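Local coordinates for alpha-1,3-glucanase (PDB 5ZRU), which hydrolyses alpha-1,3-glucan, the chain described here being the catalytic unit of this glycoside hydrolase family 87 enzyme, at residues A[246-251]-A[278-283]; A[220-225]-A[255-260]; A[308-313]-A[340-345]. All coordinates share one frame; numbering follows the deposited sequence.

Interaction 1: A[246-251]-A[278-283]; sequences TIMGAG and DFSHIY. With ZN (zinc ion), chain F; CA (calcium ion), chain L; PE5 (3,6,9,12,15,18,21,24-octaoxahexacosan-1-ol), chain C.
Ile247 packs obliquely on the Phe279 ring at CD2 and CE2: CB of Ile247 lies 3.8 Å from CD2, CG2 lies 3.8 Å from CE2, and CD1 also reaches CD2, while Phe301 adds an edge-to-face ring. An alanine at Ile247 would remove CG1, CG2 and CD1, and would probably open a gap beside CE2, with CB alone left against the ring. The His281 ring receives Met248 CG at its edge, 4.2 Å from CD2, and its NE2 binds a calcium ion, one of whose waters lies in the ring plane. In Asp278, chi1 (-173°) sets CG anti to the backbone N and turned to the zinc ion, which OD2 binds at 2.0 Å in a site completed by His3, His312 and water. Between the Phe279 side and the zinc side the two strands run parallel as successive coils of a right-handed parallel beta-helix, paired from Thr246-Asp278 to Met248-Ser280, with Ile247 N donating to Asp278 O at 2.8 Å. The second strand turns a corner at His281, whose carbonyl accepts from Gly251 N. Gly249 CA lies 3.3 Å from His281 O and packs closely on Ile282 CG1. On the zinc side of the sheet, a single water hydrogen-bonds with Ile247 O, Asp278 OD2 and Ser280 OG, and the last of these lies 3.4 Å from Met248 CG.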
loop_
_atom_site.group_PDB
_atom_site.type_symbol
_atom_site.label_atom_id
_atom_site.label_comp_id
_atom_site.label_asym_id
_atom_site.label_seq_id
_atom_site.Cartn_x
_atom_site.Cartn_y
_atom_site.Cartn_z
ATOM N N THR A 246 23.595 6.828 -7.852
ATOM C CA THR A 246 22.361 7.446 -8.309
ATOM C C THR A 246 21.861 6.694 -9.531
ATOM O O THR A 246 22.611 6.502 -10.494
ATOM C CB THR A 246 22.582 8.924 -8.632
ATOM O OG1 THR A 246 22.962 9.602 -7.429
ATOM C CG2 THR A 246 21.301 9.559 -9.194
ATOM N N ILE A 247 20.606 6.250 -9.480
ATOM C CA ILE A 247 19.976 5.518 -10.575
ATOM C C ILE A 247 18.670 6.223 -10.901
ATOM O O ILE A 247 17.808 6.369 -10.028
ATOM C CB ILE A 247 19.710 4.051 -10.209
ATOM C CG1 ILE A 247 21.023 3.354 -9.816
ATOM C CG2 ILE A 247 18.950 3.346 -11.346
ATOM C CD1 ILE A 247 20.813 2.031 -9.089
ATOM N N MET A 248 18.521 6.670 -12.144
ATOM C CA MET A 248 17.363 7.474 -12.506
ATOM C C MET A 248 16.802 7.005 -13.836
ATOM O O MET A 248 17.552 6.855 -14.805
ATOM C CB MET A 248 17.715 8.968 -12.602
ATOM C CG MET A 248 16.486 9.872 -12.761
ATOM S SD MET A 248 16.920 11.585 -13.171
ATOM C CE MET A 248 17.402 11.397 -14.882
ATOM N N GLY A 249 15.485 6.799 -13.886
ATOM C CA GLY A 249 14.809 6.474 -15.121
ATOM C C GLY A 249 14.278 7.724 -15.799
ATOM O O GLY A 249 14.527 8.855 -15.376
ATOM N N ALA A 250 13.503 7.507 -16.861
ATOM C CA ALA A 250 12.925 8.621 -17.607
ATOM C C ALA A 250 11.548 9.042 -17.092
ATOM O O ALA A 250 10.936 9.950 -17.668
ATOM C CB ALA A 250 12.827 8.268 -19.098
ATOM N N GLY A 251 11.058 8.425 -16.023
ATOM C CA GLY A 251 9.749 8.756 -15.479
ATOM C C GLY A 251 8.909 7.513 -15.240
ATOM O O GLY A 251 9.026 6.507 -15.943
ATOM N N ASP A 278 20.323 7.139 -4.448
ATOM C CA ASP A 278 19.203 7.949 -4.919
ATOM C C ASP A 278 18.632 7.220 -6.123
ATOM O O ASP A 278 19.307 7.089 -7.150
ATOM C CB ASP A 278 19.632 9.372 -5.296
ATOM C CG ASP A 278 18.438 10.263 -5.627
ATOM O OD1 ASP A 278 17.752 10.706 -4.695
ATOM O OD2 ASP A 278 18.154 10.487 -6.818
ATOM N N PHE A 279 17.412 6.710 -5.980
ATOM C CA PHE A 279 16.792 5.857 -6.986
ATOM C C PHE A 279 15.449 6.481 -7.313
ATOM O O PHE A 279 14.646 6.710 -6.404
ATOM C CB PHE A 279 16.629 4.427 -6.440
ATOM C CG PHE A 279 16.176 3.424 -7.456
ATOM C CD1 PHE A 279 14.854 3.391 -7.884
ATOM C CD2 PHE A 279 17.070 2.479 -7.959
ATOM C CE1 PHE A 279 14.429 2.452 -8.829
ATOM C CE2 PHE A 279 16.651 1.536 -8.905
ATOM C CZ PHE A 279 15.335 1.528 -9.334
ATOM N N SER A 280 15.196 6.760 -8.595
ATOM C CA SER A 280 13.995 7.535 -8.883
ATOM C C SER A 280 13.501 7.304 -10.299
ATOM O O SER A 280 14.248 6.873 -11.183
ATOM C CB SER A 280 14.231 9.039 -8.679
ATOM O OG SER A 280 15.172 9.553 -9.612
ATOM N N HIS A 281 12.209 7.614 -10.483
ATOM C CA HIS A 281 11.599 7.876 -11.791
ATOM C C HIS A 281 11.514 6.614 -12.643
ATOM O O HIS A 281 11.818 6.617 -13.839
ATOM C CB HIS A 281 12.327 9.011 -12.513
ATOM C CG HIS A 281 11.991 10.349 -11.939
ATOM N ND1 HIS A 281 10.702 10.837 -11.920
ATOM C CD2 HIS A 281 12.754 11.268 -11.305
ATOM C CE1 HIS A 281 10.690 12.016 -11.325
ATOM N NE2 HIS A 281 11.923 12.300 -10.944
ATOM N N ILE A 282 11.052 5.536 -12.010
ATOM C CA ILE A 282 10.978 4.218 -12.623
ATOM C C ILE A 282 9.691 3.559 -12.165
ATOM O O ILE A 282 9.294 3.704 -11.002
ATOM C CB ILE A 282 12.208 3.372 -12.231
ATOM C CG1 ILE A 282 13.445 3.883 -12.975
ATOM C CG2 ILE A 282 11.992 1.886 -12.490
ATOM C CD1 ILE A 282 14.737 3.536 -12.303
ATOM N N TYR A 283 9.023 2.864 -13.085
ATOM C CA TYR A 283 7.973 1.909 -12.750
ATOM C C TYR A 283 8.567 0.503 -12.713
ATOM O O TYR A 283 9.364 0.141 -13.582
ATOM C CB TYR A 283 6.833 1.974 -13.773
ATOM C CG TYR A 283 5.869 0.823 -13.661
ATOM C CD1 TYR A 283 4.834 0.844 -12.730
ATOM C CD2 TYR A 283 5.991 -0.294 -14.487
ATOM C CE1 TYR A 283 3.948 -0.220 -12.616
ATOM C CE2 TYR A 283 5.108 -1.368 -14.371
ATOM C CZ TYR A 283 4.091 -1.320 -13.444
ATOM O OH TYR A 283 3.209 -2.380 -13.336
HETATM ZN ZN ZN F . 16.744 11.922 -6.799
HETATM CA CA CA L . 12.721 14.176 -10.184
HETATM C C48 PE5 C . 5.809 -10.961 -17.317
HETATM C C50 PE5 C . 4.739 -11.048 -16.223
HETATM O O1 PE5 C . 3.610 -11.726 -16.707
HETATM C C1 PE5 C . 2.592 -11.927 -15.764
HETATM C C2 PE5 C . 1.335 -12.490 -16.432
HETATM O O2 PE5 C . 0.813 -11.548 -17.326
HETATM C C3 PE5 C . -0.255 -11.986 -18.117
HETATM C C4 PE5 C . -0.670 -10.871 -19.087
HETATM O O3 PE5 C . -0.992 -9.709 -18.370
HETATM C C5 PE5 C . -1.476 -8.626 -19.118
HETATM C C6 PE5 C . -0.748 -7.331 -18.725
HETATM O O4 PE5 C . -1.375 -6.677 -17.652
HETATM C C7 PE5 C . -0.519 -6.110 -16.693
HETATM C C8 PE5 C . 0.506 -5.192 -17.364
HETATM O O5 PE5 C . 1.544 -4.929 -16.473
HETATM C C9 PE5 C . 2.671 -4.323 -17.045
HETATM C C10 PE5 C . 2.695 -2.856 -16.638
HETATM O O6 PE5 C . 2.780 -2.061 -17.783
HETATM C C11 PE5 C . 2.353 -0.742 -17.611
HETATM C C12 PE5 C . 2.210 -0.058 -18.964
HETATM O O7 PE5 C . 3.110 1.007 -18.974
HETATM C C13 PE5 C . 2.640 2.176 -19.579
HETATM C C14 PE5 C . 3.843 2.972 -20.079
HETATM O O8 PE5 C . 4.809 2.065 -20.531
HETATM C C15 PE5 C . 6.020 2.626 -20.967
HETATM C C16 PE5 C . 6.214 2.321 -22.459
HETATM O O52 PE5 C . 7.200 1.344 -22.645
HETATM O O HOH W 1 17.754 9.000 -9.133
HETATM O O HOH W 2 16.641 12.216 -8.898
HETATM O O HOH W 3 12.011 14.873 -8.205
HETATM O O HOH W 4 15.028 13.769 -9.790
#

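Interaction 2: A[220-225]-A[255-260]; sequences LYIPAG and TNIQFT. With PE5 (3,6,9,12,15,18,21,24-octaoxahexacosan-1-ol), chain C.
Gly225 and Thr255 form a single parallel bridge with CA atoms 5.0 Å apart, closed by Asn256 N donating to Gly225 O at 2.9 Å. Gly225 has a positive phi of 130°, at which a side chain would press on the carbonyl oxygen of Ala224. Ahead of it, Ile222 reaches across to two residues of 255-259. Its CG2 branch abuts CG2 of Thr255 at 3.5 Å, tighter than usual for two methyl groups, and the two side chains cross at about a right angle. The other branch ends in CD1, which touches CD1 of Ile257 at 4.1 Å, again crosswise. Ile282 of strand 277-285 packs against all three of these residues, and Phe206 of helix 203-216 covers Ile222 as well. On Thr255 the torsion at chi1 (-65°) sets OG1 anti to the carbonyl carbon, where it accepts a hydrogen bond from Ala250 N and lies 2.9 Å from Pro223 O. Asn256 and Gln258 face a bound polyethylene glycol molecule. The amide ND2 of Asn256 donates to its ether oxygen O7 at 3.1 Å, with a weak second bond to O8. Gln258 is bent at chi2, and its NE2 bonds to Phe259 O of its own strand at 2.9 Å, approaching from above the carbonyl plane, while its OE1 accepts from Asn285. Here the chain leaves strand 220-222 through Pro223 and Ala224 and enters strand 225-229, which pairs with 255-259 of the next coil: a bend between two faces of a parallel beta-helix, with aliphatic side chains turned into the interior and amides on the opposite face of the strand, toward the polyethylene glycol, as in the pectate lyase-like superfamily.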
loop_
_atom_site.group_PDB
_atom_site.type_symbol
_atom_site.label_atom_id
_atom_site.label_comp_id
_atom_site.label_asym_id
_atom_site.label_seq_id
_atom_site.Cartn_x
_atom_site.Cartn_y
_atom_site.Cartn_z
ATOM N N LEU A 220 23.694 6.524 -13.122
ATOM C CA LEU A 220 23.190 5.448 -13.974
ATOM C C LEU A 220 21.796 5.834 -14.457
ATOM O O LEU A 220 20.859 5.920 -13.662
ATOM C CB LEU A 220 23.158 4.110 -13.230
ATOM C CG LEU A 220 22.521 2.932 -13.984
ATOM C CD1 LEU A 220 23.120 2.793 -15.370
ATOM C CD2 LEU A 220 22.673 1.619 -13.192
ATOM N N TYR A 221 21.660 6.046 -15.762
ATOM C CA TYR A 221 20.398 6.418 -16.386
ATOM C C TYR A 221 19.760 5.202 -17.046
ATOM O O TYR A 221 20.443 4.400 -17.690
ATOM C CB TYR A 221 20.640 7.516 -17.429
ATOM C CG TYR A 221 19.416 8.001 -18.193
ATOM C CD1 TYR A 221 18.404 8.701 -17.548
ATOM C CD2 TYR A 221 19.311 7.809 -19.572
ATOM C CE1 TYR A 221 17.304 9.174 -18.250
ATOM C CE2 TYR A 221 18.211 8.284 -20.287
ATOM C CZ TYR A 221 17.217 8.967 -19.609
ATOM O OH TYR A 221 16.143 9.450 -20.289
ATOM N N ILE A 222 18.450 5.062 -16.875
ATOM C CA ILE A 222 17.669 4.056 -17.581
ATOM C C ILE A 222 16.703 4.803 -18.497
ATOM O O ILE A 222 15.790 5.480 -18.003
ATOM C CB ILE A 222 16.914 3.129 -16.618
ATOM C CG1 ILE A 222 17.884 2.486 -15.628
ATOM C CG2 ILE A 222 16.181 2.024 -17.404
ATOM C CD1 ILE A 222 17.191 1.766 -14.482
ATOM N N PRO A 223 16.873 4.737 -19.825
ATOM C CA PRO A 223 16.032 5.554 -20.714
ATOM C C PRO A 223 14.605 5.048 -20.781
ATOM O O PRO A 223 14.267 4.038 -20.153
ATOM C CB PRO A 223 16.728 5.427 -22.075
ATOM C CG PRO A 223 17.397 4.110 -22.007
ATOM C CD PRO A 223 17.879 3.973 -20.574
ATOM N N ALA A 224 13.766 5.747 -21.542
ATOM C CA ALA A 224 12.383 5.320 -21.718
ATOM C C ALA A 224 12.322 3.942 -22.365
ATOM O O ALA A 224 13.137 3.602 -23.227
ATOM C CB ALA A 224 11.620 6.325 -22.582
ATOM N N GLY A 225 11.333 3.158 -21.958
ATOM C CA GLY A 225 11.098 1.847 -22.523
ATOM C C GLY A 225 10.955 0.794 -21.444
ATOM O O GLY A 225 11.137 1.043 -20.254
ATOM N N THR A 255 9.710 4.644 -18.122
ATOM C CA THR A 255 10.699 3.596 -17.897
ATOM C C THR A 255 10.072 2.492 -17.054
ATOM O O THR A 255 9.713 2.734 -15.896
ATOM C CB THR A 255 11.937 4.158 -17.194
ATOM O OG1 THR A 255 12.590 5.107 -18.051
ATOM C CG2 THR A 255 12.905 3.034 -16.853
ATOM N N ASN A 256 9.954 1.286 -17.632
ATOM C CA ASN A 256 9.377 0.115 -16.968
ATOM C C ASN A 256 10.460 -0.937 -16.769
ATOM O O ASN A 256 11.091 -1.376 -17.739
ATOM C CB ASN A 256 8.237 -0.503 -17.786
ATOM C CG ASN A 256 6.998 0.375 -17.848
ATOM O OD1 ASN A 256 6.971 1.467 -17.299
ATOM N ND2 ASN A 256 5.964 -0.106 -18.536
ATOM N N ILE A 257 10.654 -1.364 -15.527
ATOM C CA ILE A 257 11.477 -2.528 -15.231
ATOM C C ILE A 257 10.533 -3.694 -14.975
ATOM O O ILE A 257 9.744 -3.673 -14.019
ATOM C CB ILE A 257 12.409 -2.295 -14.032
ATOM C CG1 ILE A 257 13.462 -1.224 -14.350
ATOM C CG2 ILE A 257 13.111 -3.604 -13.664
ATOM C CD1 ILE A 257 14.410 -0.934 -13.166
ATOM N N GLN A 258 10.606 -4.709 -15.826
ATOM C CA GLN A 258 9.720 -5.865 -15.741
ATOM C C GLN A 258 10.541 -7.073 -15.318
ATOM O O GLN A 258 11.353 -7.578 -16.100
ATOM C CB GLN A 258 9.032 -6.135 -17.078
ATOM C CG GLN A 258 8.169 -7.395 -17.033
ATOM C CD GLN A 258 6.976 -7.226 -16.120
ATOM O OE1 GLN A 258 6.127 -6.362 -16.356
ATOM N NE2 GLN A 258 6.912 -8.034 -15.055
ATOM N N PHE A 259 10.356 -7.529 -14.081
ATOM C CA PHE A 259 10.968 -8.782 -13.672
ATOM C C PHE A 259 10.162 -9.935 -14.253
ATOM O O PHE A 259 8.936 -9.951 -14.159
ATOM C CB PHE A 259 11.052 -8.871 -12.149
ATOM C CG PHE A 259 12.043 -7.902 -11.558
ATOM C CD1 PHE A 259 13.389 -8.236 -11.478
ATOM C CD2 PHE A 259 11.635 -6.642 -11.121
ATOM C CE1 PHE A 259 14.302 -7.350 -10.957
ATOM C CE2 PHE A 259 12.554 -5.741 -10.592
ATOM C CZ PHE A 259 13.881 -6.096 -10.502
ATOM N N THR A 260 10.856 -10.890 -14.880
ATOM C CA THR A 260 10.191 -11.945 -15.630
ATOM C C THR A 260 10.205 -13.298 -14.939
ATOM O O THR A 260 9.541 -14.225 -15.424
ATOM C CB THR A 260 10.837 -12.103 -17.017
ATOM O OG1 THR A 260 12.225 -12.428 -16.864
ATOM C CG2 THR A 260 10.701 -10.814 -17.820
HETATM C C48 PE5 C . 5.809 -10.961 -17.317
HETATM C C50 PE5 C . 4.739 -11.048 -16.223
HETATM O O1 PE5 C . 3.610 -11.726 -16.707
HETATM C C1 PE5 C . 2.592 -11.927 -15.764
HETATM C C2 PE5 C . 1.335 -12.490 -16.432
HETATM O O2 PE5 C . 0.813 -11.548 -17.326
HETATM C C3 PE5 C . -0.255 -11.986 -18.117
HETATM C C4 PE5 C . -0.670 -10.871 -19.087
HETATM O O3 PE5 C . -0.992 -9.709 -18.370
HETATM C C5 PE5 C . -1.476 -8.626 -19.118
HETATM C C6 PE5 C . -0.748 -7.331 -18.725
HETATM O O4 PE5 C . -1.375 -6.677 -17.652
HETATM C C7 PE5 C . -0.519 -6.110 -16.693
HETATM C C8 PE5 C . 0.506 -5.192 -17.364
HETATM O O5 PE5 C . 1.544 -4.929 -16.473
HETATM C C9 PE5 C . 2.671 -4.323 -17.045
HETATM C C10 PE5 C . 2.695 -2.856 -16.638
HETATM O O6 PE5 C . 2.780 -2.061 -17.783
HETATM C C11 PE5 C . 2.353 -0.742 -17.611
HETATM C C12 PE5 C . 2.210 -0.058 -18.964
HETATM O O7 PE5 C . 3.110 1.007 -18.974
HETATM C C13 PE5 C . 2.640 2.176 -19.579
HETATM C C14 PE5 C . 3.843 2.972 -20.079
HETATM O O8 PE5 C . 4.809 2.065 -20.531
HETATM C C15 PE5 C . 6.020 2.626 -20.967
HETATM C C16 PE5 C . 6.214 2.321 -22.459
HETATM O O52 PE5 C . 7.200 1.344 -22.645
#

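Interaction 3: A[308-313]-A[340-345]; sequences NSKVHN and VIENSR. With ZN (zinc ion), chain F.
His312 packs against Glu342 in the parallel strand ladder of the beta-helix, where 310-312 and 340-342 run side by side on neighbouring coils. Its CB touches CG of Glu342 at 3.5 Å and lies equally near Glu342 O. With chi1 at 67°, CG sits between the backbone N and the carbonyl carbon, and the imidazole leads away from strand 340-342. On one side of the ring ND1 donates to OD1 of the following Asn313 at 2.8 Å, in the ring plane and onto a lone pair of the amide oxygen, which fixes the ring's rotation. At the tip NE2 binds the zinc ion at 2.1 Å; Asp278, His3 and a water complete the site. The same OD1 takes a weak, long bond of 3.5 Å from ND2 of Asn343, which also donates to Asn5 O. The two amides lie alongside each other but are turned 72° apart, and Asn343 OD1 accepts from Asn367, a succession that recalls the asparagine ladders of parallel beta-helices. Lys310 crosses Glu342 obliquely, with CD 3.7 Å from OE2, although its NZ bonds to His3 O; Glu342 itself forms a salt bridge to Arg366 through OE1 and accepts from Asn5 at OE2. The carbonyl oxygen of Glu342 is gripped twice, by Asn313 N at 3.0 Å in the carbonyl plane and by Ser344 OG at 2.8 Å from above it.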
loop_
_atom_site.group_PDB
_atom_site.type_symbol
_atom_site.label_atom_id
_atom_site.label_comp_id
_atom_site.label_asym_id
_atom_site.label_seq_id
_atom_site.Cartn_x
_atom_site.Cartn_y
_atom_site.Cartn_z
ATOM N N ASN A 308 20.931 8.669 4.643
ATOM C CA ASN A 308 20.308 9.782 3.915
ATOM C C ASN A 308 20.021 9.435 2.459
ATOM O O ASN A 308 20.134 10.279 1.569
ATOM C CB ASN A 308 21.154 11.057 4.001
ATOM C CG ASN A 308 21.071 11.699 5.356
ATOM O OD1 ASN A 308 20.214 11.336 6.160
ATOM N ND2 ASN A 308 21.953 12.660 5.624
ATOM N N SER A 309 19.620 8.190 2.215
ATOM C CA SER A 309 19.251 7.792 0.863
ATOM C C SER A 309 17.825 8.230 0.537
ATOM O O SER A 309 17.038 8.580 1.415
ATOM C CB SER A 309 19.399 6.282 0.686
ATOM O OG SER A 309 20.759 5.886 0.844
ATOM N N LYS A 310 17.508 8.241 -0.757
ATOM C CA LYS A 310 16.151 8.514 -1.204
ATOM C C LYS A 310 15.761 7.516 -2.277
ATOM O O LYS A 310 16.536 7.270 -3.206
ATOM C CB LYS A 310 16.007 9.928 -1.777
ATOM C CG LYS A 310 16.303 11.067 -0.838
ATOM C CD LYS A 310 15.483 12.286 -1.265
ATOM C CE LYS A 310 15.578 13.426 -0.262
ATOM N NZ LYS A 310 16.856 14.172 -0.379
ATOM N N VAL A 311 14.566 6.952 -2.154
ATOM C CA VAL A 311 13.891 6.293 -3.266
ATOM C C VAL A 311 12.624 7.101 -3.489
ATOM O O VAL A 311 11.760 7.159 -2.604
ATOM C CB VAL A 311 13.576 4.814 -2.990
ATOM C CG1 VAL A 311 12.969 4.152 -4.247
ATOM C CG2 VAL A 311 14.823 4.070 -2.525
ATOM N N HIS A 312 12.521 7.770 -4.635
ATOM C CA HIS A 312 11.449 8.735 -4.793
ATOM C C HIS A 312 10.915 8.716 -6.217
ATOM O O HIS A 312 11.619 8.349 -7.158
ATOM C CB HIS A 312 11.927 10.149 -4.412
ATOM C CG HIS A 312 12.957 10.722 -5.337
ATOM N ND1 HIS A 312 12.625 11.450 -6.460
ATOM C CD2 HIS A 312 14.314 10.704 -5.287
ATOM C CE1 HIS A 312 13.728 11.854 -7.065
ATOM N NE2 HIS A 312 14.766 11.416 -6.374
ATOM N N ASN A 313 9.645 9.090 -6.358
ATOM C CA ASN A 313 8.998 9.110 -7.669
ATOM C C ASN A 313 9.134 7.751 -8.358
ATOM O O ASN A 313 9.542 7.647 -9.515
ATOM C CB ASN A 313 9.576 10.229 -8.539
ATOM C CG ASN A 313 9.292 11.604 -7.971
ATOM O OD1 ASN A 313 10.028 12.105 -7.119
ATOM N ND2 ASN A 313 8.220 12.223 -8.446
ATOM N N VAL A 340 14.552 8.375 2.909
ATOM C CA VAL A 340 13.296 9.025 2.550
ATOM C C VAL A 340 12.717 8.321 1.334
ATOM O O VAL A 340 13.370 8.227 0.285
ATOM C CB VAL A 340 13.481 10.526 2.274
ATOM C CG1 VAL A 340 12.139 11.152 1.828
ATOM C CG2 VAL A 340 14.001 11.219 3.531
ATOM N N ILE A 341 11.492 7.831 1.476
ATOM C CA ILE A 341 10.693 7.323 0.372
ATOM C C ILE A 341 9.599 8.358 0.134
ATOM O O ILE A 341 8.839 8.674 1.053
ATOM C CB ILE A 341 10.099 5.946 0.711
ATOM C CG1 ILE A 341 11.216 4.918 0.932
ATOM C CG2 ILE A 341 9.129 5.482 -0.387
ATOM C CD1 ILE A 341 10.705 3.595 1.556
ATOM N N GLU A 342 9.531 8.925 -1.068
ATOM C CA GLU A 342 8.544 9.977 -1.256
ATOM C C GLU A 342 8.022 9.994 -2.681
ATOM O O GLU A 342 8.643 9.463 -3.606
ATOM C CB GLU A 342 9.107 11.364 -0.892
ATOM C CG GLU A 342 10.257 11.824 -1.769
ATOM C CD GLU A 342 10.887 13.131 -1.278
ATOM O OE1 GLU A 342 10.262 13.835 -0.450
ATOM O OE2 GLU A 342 12.004 13.455 -1.723
ATOM N N ASN A 343 6.854 10.620 -2.834
ATOM C CA ASN A 343 6.268 10.900 -4.148
ATOM C C ASN A 343 6.080 9.623 -4.962
ATOM O O ASN A 343 6.239 9.627 -6.186
ATOM C CB ASN A 343 7.122 11.901 -4.937
ATOM C CG ASN A 343 7.398 13.193 -4.176
ATOM O OD1 ASN A 343 6.702 13.543 -3.216
ATOM N ND2 ASN A 343 8.422 13.928 -4.631
ATOM N N SER A 344 5.743 8.523 -4.290
ATOM C CA SER A 344 5.752 7.215 -4.925
ATOM C C SER A 344 4.389 6.541 -4.834
ATOM O O SER A 344 3.500 6.949 -4.084
ATOM C CB SER A 344 6.828 6.319 -4.303
ATOM O OG SER A 344 8.112 6.893 -4.499
ATOM N N ARG A 345 4.237 5.493 -5.637
ATOM C CA ARG A 345 2.999 4.729 -5.749
ATOM C C ARG A 345 3.358 3.280 -5.464
ATOM O O ARG A 345 4.084 2.648 -6.238
ATOM C CB ARG A 345 2.376 4.905 -7.132
ATOM C CG ARG A 345 2.115 6.388 -7.456
ATOM C CD ARG A 345 1.649 6.611 -8.906
ATOM N NE ARG A 345 1.812 8.020 -9.290
ATOM C CZ ARG A 345 1.158 8.606 -10.293
ATOM N NH1 ARG A 345 0.297 7.908 -11.010
ATOM N NH2 ARG A 345 1.353 9.896 -10.570
HETATM ZN ZN ZN F . 16.744 11.922 -6.799
HETATM O O HOH W 2 16.641 12.216 -8.898
#

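All three contacts are buried, yet they differ in what they bury. Interactions 1 and 3 meet at the neighbouring strands 277-285 and 310-317, which probably join through Phe279 O to His312 N and His281 N to Asn313 O; each gives one ligand to the same zinc ion, interaction 1 also holding a calcium ion through His281, so both combine strand pairing with polar, metal-bound side chains. Interaction 2 touches interaction 1, with Tyr283 O probably accepting from Ile257 N, but its centre lies about 17 Å from that of interaction 3. It has one bridge where each of the others has three, relies on aliphatic contacts inside, binds no metal, and touches the polyethylene glycol that Tyr283 also touches.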